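Local coordinates for heat shock protein-related protein (Deinococcus radiodurans, PDB 4FEI) that probably works as a small heat shock protein, a stress-response chaperone that holds unfolding proteins back from aggregation, represented here by its alpha-crystallin domain, at residues A[16-22]-A[87-93]; A[44-48]-A[59-63]; A[12-16]-A[93-97]; A[5-9]-A[21-27]. The contacts are given in a common frame with arbitrary orientation. Residue numbers count along the deposited sequence, not the author numbering.

Interaction 1: A[16-22]-A[87-93]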
loop_
_atom_site.group_PDB
_atom_site.type_symbol
_atom_site.label_atom_id
_atom_site.label_comp_id
_atom_site.label_asym_id
_atom_site.label_seq_id
_atom_site.Cartn_x
_atom_site.Cartn_y
_atom_site.Cartn_z
ATOM N N THR A 16 -6.292 -8.865 -24.089
ATOM C CA THR A 16 -5.569 -10.090 -24.375
ATOM C C THR A 16 -5.030 -10.684 -23.077
ATOM O O THR A 16 -4.769 -11.898 -22.999
ATOM C CB THR A 16 -4.384 -9.880 -25.427
ATOM O OG1 THR A 16 -3.329 -9.090 -24.840
ATOM C CG2 THR A 16 -4.877 -9.192 -26.731
ATOM N N HIS A 17 -4.858 -9.829 -22.077
ATOM C CA HIS A 17 -4.295 -10.225 -20.796
ATOM C C HIS A 17 -5.244 -10.020 -19.623
ATOM O O HIS A 17 -6.181 -9.230 -19.685
ATOM C CB HIS A 17 -2.974 -9.501 -20.528
ATOM C CG HIS A 17 -1.852 -9.970 -21.392
ATOM N ND1 HIS A 17 -1.632 -9.475 -22.662
ATOM C CD2 HIS A 17 -0.888 -10.896 -21.174
ATOM C CE1 HIS A 17 -0.584 -10.089 -23.193
ATOM N NE2 HIS A 17 -0.110 -10.949 -22.308
ATOM N N LEU A 18 -4.949 -10.723 -18.535
ATOM C CA LEU A 18 -5.648 -10.588 -17.263
ATOM C C LEU A 18 -4.610 -10.086 -16.243
ATOM O O LEU A 18 -3.567 -10.731 -16.048
ATOM C CB LEU A 18 -6.181 -11.960 -16.859
ATOM C CG LEU A 18 -7.110 -12.088 -15.664
ATOM C CD1 LEU A 18 -8.408 -11.253 -15.856
ATOM C CD2 LEU A 18 -7.444 -13.557 -15.444
ATOM N N ASP A 19 -4.877 -8.936 -15.614
ATOM C CA ASP A 19 -3.962 -8.352 -14.632
ATOM C C ASP A 19 -4.451 -8.512 -13.211
ATOM O O ASP A 19 -5.618 -8.210 -12.898
ATOM C CB ASP A 19 -3.796 -6.841 -14.849
ATOM C CG ASP A 19 -3.214 -6.496 -16.202
ATOM O OD1 ASP A 19 -2.503 -7.360 -16.788
ATOM O OD2 ASP A 19 -3.475 -5.364 -16.676
ATOM N N LEU A 20 -3.552 -8.922 -12.335
ATOM C CA LEU A 20 -3.806 -8.911 -10.903
ATOM C C LEU A 20 -3.008 -7.761 -10.327
ATOM O O LEU A 20 -1.805 -7.694 -10.516
ATOM C CB LEU A 20 -3.352 -10.229 -10.277
ATOM C CG LEU A 20 -3.453 -10.587 -8.793
ATOM C CD1 LEU A 20 -2.208 -10.143 -8.062
ATOM C CD2 LEU A 20 -4.706 -10.040 -8.107
ATOM N N LEU A 21 -3.675 -6.829 -9.667
ATOM C CA LEU A 21 -2.992 -5.760 -8.948
ATOM C C LEU A 21 -3.153 -5.999 -7.454
ATOM O O LEU A 21 -4.270 -6.186 -6.941
ATOM C CB LEU A 21 -3.558 -4.383 -9.312
ATOM C CG LEU A 21 -3.363 -3.906 -10.753
ATOM C CD1 LEU A 21 -4.574 -4.193 -11.584
ATOM C CD2 LEU A 21 -3.161 -2.378 -10.716
ATOM N N LEU A 22 -2.034 -5.990 -6.748
ATOM C CA LEU A 22 -2.027 -6.338 -5.316
ATOM C C LEU A 22 -1.320 -5.231 -4.522
ATOM O O LEU A 22 -0.173 -4.931 -4.794
ATOM C CB LEU A 22 -1.340 -7.704 -5.117
ATOM C CG LEU A 22 -1.536 -8.376 -3.767
ATOM C CD1 LEU A 22 -2.958 -8.955 -3.644
ATOM C CD2 LEU A 22 -0.452 -9.486 -3.545
ATOM N N LEU A 87 1.974 -4.563 -6.689
ATOM C CA LEU A 87 2.383 -5.691 -7.506
ATOM C C LEU A 87 1.420 -5.922 -8.666
ATOM O O LEU A 87 0.261 -6.204 -8.457
ATOM C CB LEU A 87 2.479 -6.943 -6.646
ATOM C CG LEU A 87 2.904 -8.230 -7.376
ATOM C CD1 LEU A 87 4.345 -8.159 -7.831
ATOM C CD2 LEU A 87 2.698 -9.379 -6.446
ATOM N N THR A 88 1.917 -5.829 -9.895
ATOM C CA THR A 88 1.123 -6.105 -11.100
ATOM C C THR A 88 1.568 -7.432 -11.690
ATOM O O THR A 88 2.707 -7.568 -12.143
ATOM C CB THR A 88 1.304 -4.952 -12.142
ATOM O OG1 THR A 88 1.000 -3.685 -11.527
ATOM C CG2 THR A 88 0.417 -5.161 -13.384
ATOM N N VAL A 89 0.672 -8.410 -11.673
ATOM C CA VAL A 89 0.924 -9.696 -12.282
ATOM C C VAL A 89 0.046 -9.886 -13.530
ATOM O O VAL A 89 -1.162 -9.895 -13.440
ATOM C CB VAL A 89 0.643 -10.893 -11.285
ATOM C CG1 VAL A 89 1.223 -12.245 -11.858
ATOM C CG2 VAL A 89 1.151 -10.578 -9.857
ATOM N N ARG A 90 0.669 -10.095 -14.678
ATOM C CA ARG A 90 -0.022 -10.148 -15.936
ATOM C C ARG A 90 -0.045 -11.585 -16.527
ATOM O O ARG A 90 0.996 -12.259 -16.599
ATOM C CB ARG A 90 0.679 -9.186 -16.885
ATOM C CG ARG A 90 -0.113 -8.815 -18.083
ATOM C CD ARG A 90 0.325 -7.425 -18.575
ATOM N NE ARG A 90 -0.662 -6.886 -19.501
ATOM C CZ ARG A 90 -0.649 -5.649 -19.970
ATOM N NH1 ARG A 90 -1.603 -5.263 -20.807
ATOM N NH2 ARG A 90 0.308 -4.794 -19.596
ATOM N N PHE A 91 -1.227 -12.027 -16.961
ATOM C CA PHE A 91 -1.398 -13.348 -17.514
ATOM C C PHE A 91 -2.089 -13.192 -18.862
ATOM O O PHE A 91 -2.955 -12.298 -19.035
ATOM C CB PHE A 91 -2.299 -14.232 -16.627
ATOM C CG PHE A 91 -1.793 -14.453 -15.227
ATOM C CD1 PHE A 91 -0.991 -15.539 -14.936
ATOM C CD2 PHE A 91 -2.142 -13.569 -14.181
ATOM C CE1 PHE A 91 -0.517 -15.764 -13.629
ATOM C CE2 PHE A 91 -1.675 -13.767 -12.891
ATOM C CZ PHE A 91 -0.859 -14.888 -12.619
ATOM N N GLU A 92 -1.756 -14.049 -19.825
ATOM C CA GLU A 92 -2.467 -13.986 -21.085
ATOM C C GLU A 92 -3.674 -14.895 -21.050
ATOM O O GLU A 92 -3.584 -16.023 -20.607
ATOM C CB GLU A 92 -1.565 -14.208 -22.324
ATOM C CG GLU A 92 -0.830 -15.455 -22.381
ATOM C CD GLU A 92 0.088 -15.536 -23.609
ATOM O OE1 GLU A 92 -0.432 -15.499 -24.759
ATOM O OE2 GLU A 92 1.325 -15.673 -23.409
ATOM N N LYS A 93 -4.815 -14.375 -21.486
ATOM C CA LYS A 93 -6.075 -15.106 -21.482
ATOM C C LYS A 93 -6.093 -16.201 -22.542
ATOM O O LYS A 93 -5.448 -16.109 -23.585
ATOM C CB LYS A 93 -7.241 -14.137 -21.703
ATOM C CG LYS A 93 -7.610 -13.342 -20.451
ATOM C CD LYS A 93 -8.189 -11.960 -20.751
ATOM C CE LYS A 93 -9.612 -12.011 -21.230
ATOM N NZ LYS A 93 -10.181 -10.595 -21.195
#

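Interaction 2: A[44-48]-A[59-63]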
loop_
_atom_site.group_PDB
_atom_site.type_symbol
_atom_site.label_atom_id
_atom_site.label_comp_id
_atom_site.label_asym_id
_atom_site.label_seq_id
_atom_site.Cartn_x
_atom_site.Cartn_y
_atom_site.Cartn_z
ATOM N N SER A 44 2.448 -14.835 -1.905
ATOM C CA SER A 44 2.939 -14.742 -0.550
ATOM C C SER A 44 4.080 -13.757 -0.484
ATOM O O SER A 44 4.709 -13.472 -1.480
ATOM C CB SER A 44 3.357 -16.132 -0.027
ATOM O OG SER A 44 4.407 -16.672 -0.823
ATOM N N GLY A 45 4.315 -13.205 0.703
ATOM C CA GLY A 45 5.423 -12.298 0.954
ATOM C C GLY A 45 5.391 -11.811 2.381
ATOM O O GLY A 45 4.635 -12.340 3.198
ATOM N N GLU A 46 6.175 -10.758 2.680
ATOM C CA GLU A 46 6.326 -10.300 4.039
ATOM C C GLU A 46 6.707 -8.825 4.084
ATOM O O GLU A 46 7.393 -8.323 3.192
ATOM C CB GLU A 46 7.421 -11.133 4.704
ATOM C CG GLU A 46 7.691 -10.814 6.163
ATOM C CD GLU A 46 8.817 -11.629 6.761
ATOM O OE1 GLU A 46 9.078 -11.512 7.993
ATOM O OE2 GLU A 46 9.452 -12.380 6.020
ATOM N N ARG A 47 6.283 -8.133 5.140
ATOM C CA ARG A 47 6.879 -6.855 5.485
ATOM C C ARG A 47 7.196 -6.797 6.986
ATOM O O ARG A 47 6.445 -7.337 7.790
ATOM C CB ARG A 47 6.051 -5.651 4.990
ATOM C CG ARG A 47 4.876 -5.245 5.846
ATOM C CD ARG A 47 4.377 -3.883 5.349
ATOM N NE ARG A 47 3.095 -3.457 5.888
ATOM C CZ ARG A 47 2.470 -2.329 5.529
ATOM N NH1 ARG A 47 3.035 -1.491 4.663
ATOM N NH2 ARG A 47 1.300 -1.990 6.078
ATOM N N PRO A 48 8.321 -6.149 7.352
ATOM C CA PRO A 48 8.705 -6.066 8.764
ATOM C C PRO A 48 7.690 -5.279 9.610
ATOM O O PRO A 48 7.037 -4.345 9.116
ATOM C CB PRO A 48 10.079 -5.336 8.728
ATOM C CG PRO A 48 10.087 -4.565 7.446
ATOM C CD PRO A 48 9.272 -5.440 6.469
ATOM N N PRO A 59 -1.077 -3.086 8.853
ATOM C CA PRO A 59 -0.749 -4.526 8.994
ATOM C C PRO A 59 0.750 -4.818 8.859
ATOM O O PRO A 59 1.434 -4.096 8.136
ATOM C CB PRO A 59 -1.478 -5.176 7.813
ATOM C CG PRO A 59 -2.185 -4.086 7.057
ATOM C CD PRO A 59 -1.662 -2.772 7.527
ATOM N N SER A 60 1.232 -5.892 9.508
ATOM C CA SER A 60 2.640 -6.308 9.464
ATOM C C SER A 60 2.755 -7.798 9.230
ATOM O O SER A 60 1.806 -8.538 9.460
ATOM C CB SER A 60 3.327 -6.064 10.825
ATOM O OG SER A 60 3.532 -4.699 10.997
ATOM N N GLY A 61 3.974 -8.233 8.892
ATOM C CA GLY A 61 4.347 -9.634 8.889
ATOM C C GLY A 61 4.056 -10.292 7.548
ATOM O O GLY A 61 3.939 -9.606 6.526
ATOM N N ARG A 62 3.948 -11.620 7.575
ATOM C CA ARG A 62 3.729 -12.428 6.376
ATOM C C ARG A 62 2.276 -12.396 5.919
ATOM O O ARG A 62 1.360 -12.276 6.730
ATOM C CB ARG A 62 4.217 -13.849 6.609
ATOM C CG ARG A 62 3.552 -14.944 5.773
ATOM C CD ARG A 62 4.318 -15.268 4.510
ATOM N NE ARG A 62 3.917 -16.579 4.063
ATOM C CZ ARG A 62 4.638 -17.351 3.269
ATOM N NH1 ARG A 62 5.817 -16.898 2.805
ATOM N NH2 ARG A 62 4.161 -18.542 2.921
ATOM N N PHE A 63 2.081 -12.425 4.604
ATOM C CA PHE A 63 0.762 -12.531 4.022
ATOM C C PHE A 63 0.710 -13.733 3.053
ATOM O O PHE A 63 1.713 -14.098 2.452
ATOM C CB PHE A 63 0.402 -11.226 3.282
ATOM C CG PHE A 63 1.047 -11.094 1.895
ATOM C CD1 PHE A 63 0.485 -11.710 0.755
ATOM C CD2 PHE A 63 2.179 -10.315 1.726
ATOM C CE1 PHE A 63 1.061 -11.560 -0.478
ATOM C CE2 PHE A 63 2.758 -10.155 0.469
ATOM C CZ PHE A 63 2.210 -10.783 -0.626
#

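Interaction 3: A[12-16]-A[93-97]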
loop_
_atom_site.group_PDB
_atom_site.type_symbol
_atom_site.label_atom_id
_atom_site.label_comp_id
_atom_site.label_asym_id
_atom_site.label_seq_id
_atom_site.Cartn_x
_atom_site.Cartn_y
_atom_site.Cartn_z
ATOM N N ARG A 12 -8.004 -6.863 -13.297
ATOM C CA ARG A 12 -8.317 -5.943 -14.395
ATOM C C ARG A 12 -8.335 -6.720 -15.715
ATOM O O ARG A 12 -7.465 -7.561 -15.977
ATOM C CB ARG A 12 -7.292 -4.799 -14.446
ATOM C CG ARG A 12 -7.440 -3.847 -15.658
ATOM C CD ARG A 12 -6.363 -2.766 -15.636
ATOM N NE ARG A 12 -4.979 -3.289 -15.587
ATOM C CZ ARG A 12 -3.921 -2.589 -15.156
ATOM N NH1 ARG A 12 -4.080 -1.329 -14.699
ATOM N NH2 ARG A 12 -2.699 -3.150 -15.157
ATOM N N ASP A 13 -9.362 -6.453 -16.510
ATOM C CA ASP A 13 -9.484 -7.022 -17.819
ATOM C C ASP A 13 -8.643 -6.151 -18.723
ATOM O O ASP A 13 -8.991 -5.013 -18.981
ATOM C CB ASP A 13 -10.956 -6.991 -18.231
ATOM C CG ASP A 13 -11.196 -7.484 -19.649
ATOM O OD1 ASP A 13 -10.279 -8.083 -20.261
ATOM O OD2 ASP A 13 -12.331 -7.253 -20.155
ATOM N N ALA A 14 -7.524 -6.682 -19.195
ATOM C CA ALA A 14 -6.694 -5.965 -20.164
ATOM C C ALA A 14 -6.750 -6.644 -21.562
ATOM O O ALA A 14 -5.714 -6.844 -22.223
ATOM C CB ALA A 14 -5.288 -5.874 -19.663
ATOM N N GLY A 15 -7.956 -6.989 -22.000
ATOM C CA GLY A 15 -8.163 -7.514 -23.352
ATOM C C GLY A 15 -7.525 -8.877 -23.607
ATOM O O GLY A 15 -8.141 -9.913 -23.372
ATOM N N THR A 16 -6.292 -8.865 -24.089
ATOM C CA THR A 16 -5.569 -10.090 -24.375
ATOM C C THR A 16 -5.030 -10.684 -23.077
ATOM O O THR A 16 -4.769 -11.898 -22.999
ATOM C CB THR A 16 -4.384 -9.880 -25.427
ATOM O OG1 THR A 16 -3.329 -9.090 -24.840
ATOM C CG2 THR A 16 -4.877 -9.192 -26.731
ATOM N N LYS A 93 -4.815 -14.375 -21.486
ATOM C CA LYS A 93 -6.075 -15.106 -21.482
ATOM C C LYS A 93 -6.093 -16.201 -22.542
ATOM O O LYS A 93 -5.448 -16.109 -23.585
ATOM C CB LYS A 93 -7.241 -14.137 -21.703
ATOM C CG LYS A 93 -7.610 -13.342 -20.451
ATOM C CD LYS A 93 -8.189 -11.960 -20.751
ATOM C CE LYS A 93 -9.612 -12.011 -21.230
ATOM N NZ LYS A 93 -10.181 -10.595 -21.195
ATOM N N LEU A 94 -6.823 -17.264 -22.229
ATOM C CA LEU A 94 -7.102 -18.351 -23.148
ATOM C C LEU A 94 -8.002 -17.885 -24.318
ATOM O O LEU A 94 -7.810 -18.282 -25.461
ATOM C CB LEU A 94 -7.822 -19.439 -22.369
ATOM C CG LEU A 94 -7.383 -20.860 -22.626
ATOM C CD1 LEU A 94 -6.063 -21.066 -21.927
ATOM C CD2 LEU A 94 -8.467 -21.868 -22.138
ATOM N N ARG A 95 -8.999 -17.067 -23.990
ATOM C CA ARG A 95 -9.916 -16.472 -24.919
ATOM C C ARG A 95 -9.730 -14.944 -24.793
ATOM O O ARG A 95 -10.429 -14.275 -24.006
ATOM C CB ARG A 95 -11.349 -16.906 -24.580
ATOM C CG ARG A 95 -12.462 -16.368 -25.504
ATOM C CD ARG A 95 -13.859 -16.811 -24.978
ATOM N NE ARG A 95 -14.932 -15.887 -25.381
ATOM C CZ ARG A 95 -15.213 -14.716 -24.774
ATOM N NH1 ARG A 95 -16.211 -13.950 -25.233
ATOM N NH2 ARG A 95 -14.507 -14.298 -23.712
ATOM N N PRO A 96 -8.773 -14.386 -25.567
ATOM C CA PRO A 96 -8.522 -12.944 -25.544
ATOM C C PRO A 96 -9.754 -12.218 -26.046
ATOM O O PRO A 96 -10.435 -12.724 -26.941
ATOM C CB PRO A 96 -7.371 -12.759 -26.551
ATOM C CG PRO A 96 -6.800 -14.132 -26.778
ATOM C CD PRO A 96 -7.936 -15.076 -26.576
ATOM N N THR A 97 -10.055 -11.076 -25.439
ATOM C CA THR A 97 -11.026 -10.115 -25.968
ATOM C C THR A 97 -10.296 -8.840 -26.441
ATOM O O THR A 97 -9.147 -8.593 -26.078
ATOM C CB THR A 97 -12.089 -9.691 -24.917
ATOM O OG1 THR A 97 -11.426 -9.054 -23.827
ATOM C CG2 THR A 97 -12.896 -10.897 -24.413
#

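Interaction 4: A[5-9]-A[21-27]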
loop_
_atom_site.group_PDB
_atom_site.type_symbol
_atom_site.label_atom_id
_atom_site.label_comp_id
_atom_site.label_asym_id
_atom_site.label_seq_id
_atom_site.Cartn_x
_atom_site.Cartn_y
_atom_site.Cartn_z
ATOM N N TRP A 5 -1.849 -9.320 7.950
ATOM C CA TRP A 5 -1.876 -8.655 6.656
ATOM C C TRP A 5 -2.587 -9.494 5.592
ATOM O O TRP A 5 -2.189 -10.645 5.309
ATOM C CB TRP A 5 -0.429 -8.372 6.201
ATOM C CG TRP A 5 -0.340 -7.394 5.105
ATOM C CD1 TRP A 5 -1.341 -6.561 4.651
ATOM C CD2 TRP A 5 0.832 -7.081 4.330
ATOM N NE1 TRP A 5 -0.854 -5.754 3.648
ATOM C CE2 TRP A 5 0.476 -6.056 3.433
ATOM C CE3 TRP A 5 2.153 -7.570 4.316
ATOM C CZ2 TRP A 5 1.385 -5.516 2.525
ATOM C CZ3 TRP A 5 3.043 -7.044 3.415
ATOM C CH2 TRP A 5 2.654 -6.021 2.521
ATOM N N THR A 6 -3.638 -8.891 5.020
ATOM C CA THR A 6 -4.318 -9.387 3.823
ATOM C C THR A 6 -4.343 -8.257 2.780
ATOM O O THR A 6 -5.216 -7.396 2.805
ATOM C CB THR A 6 -5.734 -9.932 4.156
ATOM O OG1 THR A 6 -5.605 -11.014 5.107
ATOM C CG2 THR A 6 -6.475 -10.490 2.895
ATOM N N PRO A 7 -3.357 -8.254 1.861
ATOM C CA PRO A 7 -3.252 -7.149 0.888
ATOM C C PRO A 7 -4.391 -7.183 -0.111
ATOM O O PRO A 7 -4.689 -8.252 -0.675
ATOM C CB PRO A 7 -1.890 -7.384 0.203
ATOM C CG PRO A 7 -1.464 -8.773 0.548
ATOM C CD PRO A 7 -2.230 -9.216 1.773
ATOM N N ALA A 8 -5.027 -6.019 -0.303
ATOM C CA ALA A 8 -6.171 -5.868 -1.187
ATOM C C ALA A 8 -5.818 -6.167 -2.690
ATOM O O ALA A 8 -4.736 -5.780 -3.178
ATOM C CB ALA A 8 -6.793 -4.488 -0.996
ATOM N N ALA A 9 -6.718 -6.846 -3.393
ATOM C CA ALA A 9 -6.460 -7.384 -4.770
ATOM C C ALA A 9 -7.544 -6.960 -5.792
ATOM O O ALA A 9 -8.733 -7.010 -5.515
ATOM C CB ALA A 9 -6.365 -8.894 -4.746
ATOM N N LEU A 21 -3.675 -6.829 -9.667
ATOM C CA LEU A 21 -2.992 -5.760 -8.948
ATOM C C LEU A 21 -3.153 -5.999 -7.454
ATOM O O LEU A 21 -4.270 -6.186 -6.941
ATOM C CB LEU A 21 -3.558 -4.383 -9.312
ATOM C CG LEU A 21 -3.363 -3.906 -10.753
ATOM C CD1 LEU A 21 -4.574 -4.193 -11.584
ATOM C CD2 LEU A 21 -3.161 -2.378 -10.716
ATOM N N LEU A 22 -2.034 -5.990 -6.748
ATOM C CA LEU A 22 -2.027 -6.338 -5.316
ATOM C C LEU A 22 -1.320 -5.231 -4.522
ATOM O O LEU A 22 -0.173 -4.931 -4.794
ATOM C CB LEU A 22 -1.340 -7.704 -5.117
ATOM C CG LEU A 22 -1.536 -8.376 -3.767
ATOM C CD1 LEU A 22 -2.958 -8.955 -3.644
ATOM C CD2 LEU A 22 -0.452 -9.486 -3.545
ATOM N N ASP A 23 -2.023 -4.616 -3.581
ATOM C CA ASP A 23 -1.456 -3.507 -2.803
ATOM C C ASP A 23 -0.498 -4.076 -1.744
ATOM O O ASP A 23 -0.947 -4.611 -0.704
ATOM C CB ASP A 23 -2.547 -2.687 -2.094
ATOM C CG ASP A 23 -3.287 -1.775 -3.023
ATOM O OD1 ASP A 23 -4.434 -1.374 -2.674
ATOM O OD2 ASP A 23 -2.745 -1.426 -4.084
ATOM N N VAL A 24 0.810 -3.947 -2.028
ATOM C CA VAL A 24 1.831 -4.450 -1.113
ATOM C C VAL A 24 2.877 -3.347 -0.724
ATOM O O VAL A 24 4.063 -3.471 -1.031
ATOM C CB VAL A 24 2.518 -5.757 -1.694
ATOM C CG1 VAL A 24 1.556 -6.989 -1.644
ATOM C CG2 VAL A 24 3.020 -5.534 -3.113
ATOM N N PRO A 25 2.433 -2.250 -0.088
ATOM C CA PRO A 25 3.427 -1.219 0.254
ATOM C C PRO A 25 4.393 -1.688 1.344
ATOM O O PRO A 25 3.962 -2.368 2.268
ATOM C CB PRO A 25 2.564 -0.036 0.761
ATOM C CG PRO A 25 1.365 -0.656 1.283
ATOM C CD PRO A 25 1.093 -1.883 0.402
ATOM N N GLY A 26 5.678 -1.350 1.201
ATOM C CA GLY A 26 6.695 -1.632 2.227
ATOM C C GLY A 26 7.180 -3.094 2.256
ATOM O O GLY A 26 7.945 -3.473 3.155
ATOM N N VAL A 27 6.763 -3.911 1.278
ATOM C CA VAL A 27 7.131 -5.328 1.246
ATOM C C VAL A 27 8.645 -5.488 1.056
ATOM O O VAL A 27 9.273 -4.655 0.379
ATOM C CB VAL A 27 6.356 -6.053 0.130
ATOM C CG1 VAL A 27 6.509 -7.567 0.180
ATOM C CG2 VAL A 27 4.998 -5.796 0.367
HETATM O O HOH W 1 -1.856 -3.860 1.574
#

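Interaction 1: A[16-22]-A[87-93]
Strands 17-22 and 87-92 run antiparallel, their axes 4.4 Å apart at 158°, and form the middle of one sheet of the alpha-crystallin beta sandwich. Three hydrogen-bonded pairs each make two bonds: L18 N to F91 O (2.6 Å) with F91 N to L18 O (2.8 Å), L20 N to V89 O with V89 N to L20 O (both 2.8 Å), and L22 N to L87 O with L87 N to L22 O (both 2.9 Å). A further bond, K93 N to T16 O (2.9 Å), closes the end. The intervening residues turn their amides outward: D19 and L21 pair with R12 and D10, T88 and R90 with S81 and V79. L18, L20, L22, L87, V89 and F91 share the face toward the other sheet, where L20 CD1 meets V89 CG2 at 3.8 Å and branched or aromatic side chains fill space without polar partners. On the other face, D19 OD2 pairs mainly with R12, while D19 OD1 makes a salt bridge with R90 NE at 3.3 Å, of charges only. With most main-chain groups of L18-L22 and L87-F91 paired, the strands can be buried at little polar cost, and charge is confined to one face.

Interaction 2: A[44-48]-A[59-63]
This is an antiparallel strand pairing at the edge of the three-stranded sheet of the alpha-crystallin sandwich, where strand 40-47 meets the start of strand 62-68. G45 and F63 form a hydrogen-bonded pair (F63 N to G45 O 2.9 Å, G45 N to F63 O 3.3 Å), as do R47 and G61. F63 takes the p rotamer (chi1 79°), which folds its ring back over the backbone of S44 and G45; a beta carbon on G45 would clash with F63 CE2, so glycine suits the place. G61 has a phi of 89°, readily adopted by glycine, and turns the chain through a corner. On the face of E46 and R62, E46 is fully extended toward solvent. R62, with chi2 near 94°, bends so that one face of its guanidinium covers S44, CZ lying 3.7 Å from S44 CB. R47 starts in p and then continues t, t, reaching past G61 to the carbonyl of P59. Its strongest partner is D23 of the second subunit, and its cation also packs on the W5 ring, so one long side chain joins sheet, corner and dimer interface. Both R47 NE and R47 NH2 donate to P59 O, each at 2.9 Å.

Interaction 3: A[12-16]-A[93-97]
T16 and K93 each bury 63 Å² here, and G15 follows with 53 Å². K93 has a long flexible chain whose charged tip can gather several oxygens. Its NZ makes a salt bridge with D13 OD1 at 2.7 Å, donates to G15 O at 3.1 Å and bonds weakly to T97 OG1 at 3.3 Å, while its aliphatic part lies against L18. G15 O accepts a second hydrogen bond, from T97 N, at 3.0 Å. These contacts surround the tight turn of the beta hairpin that joins strands 9-14 and 17-23 in the alpha-crystallin sandwich, and they bring the tail that follows strand 86-92 against it. Within the turn, G15 N donates to D13 OD1 at 3.1 Å, an Asx turn, so one carboxylate oxygen serves both the turn and the lysine. Glycine fits at position 15: phi is +66°, and a beta carbon there would sit tightly against T97 O. T16, at the exposed end of the turn, offers its carbonyl O to K93 N at 2.9 Å, and its CA rests 3.9 Å from P96 CB. On the strand side, the backbone of D13 is hydrogen-bonded to the second subunit and its side chain packs on L54 of that subunit.

Interaction 4: A[5-9]-A[21-27]
Segments 5-9 and 21-27 run antiparallel but barely form a sheet: A9 and L22 make a single non-hydrogen-bonded pair (CA to CA 4.6 Å), and one regular bond, D23 N to A8 O at 3.0 Å, follows. P7, which has no amide hydrogen to give, stands where the pairing ends. Beyond D23 the chain makes a type II turn from V24 to V27, with G26 readily taking the positive phi (78°) of its second central position. Here the lead-in to strand 9-14 packs on the end of strand 17-23 in the alpha-crystallin sandwich, and W5, P7 and L22 reach F63 of the other sheet. P7 CB touches L22 CG (4.1 Å) and V24 CG1 (3.9 Å), A9 CB is small enough to let L22 CD1 in to 3.6 Å, and the W5 indole reaches P25, CZ2 to CD 4.2 Å. A water links W5 NE1 (3.0 Å) to D23 O (2.6 Å). The D23 carboxylate makes salt bridges to R47 and R58 of the second subunit, and A9 N donates to E57 there. Apolar contacts thus seal the corner, backbone and water meet D23 N and W5 NE1, and the D23 charge ties the dimer.

From the N terminus, interaction 4 closes first, folding 5-9 onto 21-27 across the hairpin of strands 9-14 and 17-23. Interactions 3 and 1 open within that span, at 12-16 and 16-22, and close near the C terminus, at 93-97 and 87-93; interaction 4 therefore crosses both. Interaction 1 lies within the span of interaction 3, sharing T16 and K93. Interaction 2 follows interaction 4 in series, and interaction 1 encloses it. Interaction 1 pairs the central strands of the four-stranded sheet; interaction 3 ties the tail after strand 86-92 to the hairpin turn; interaction 2 belongs to the opposing sheet, and interaction 4 bridges the two, with L22 touching F63. All four contact the second subunit.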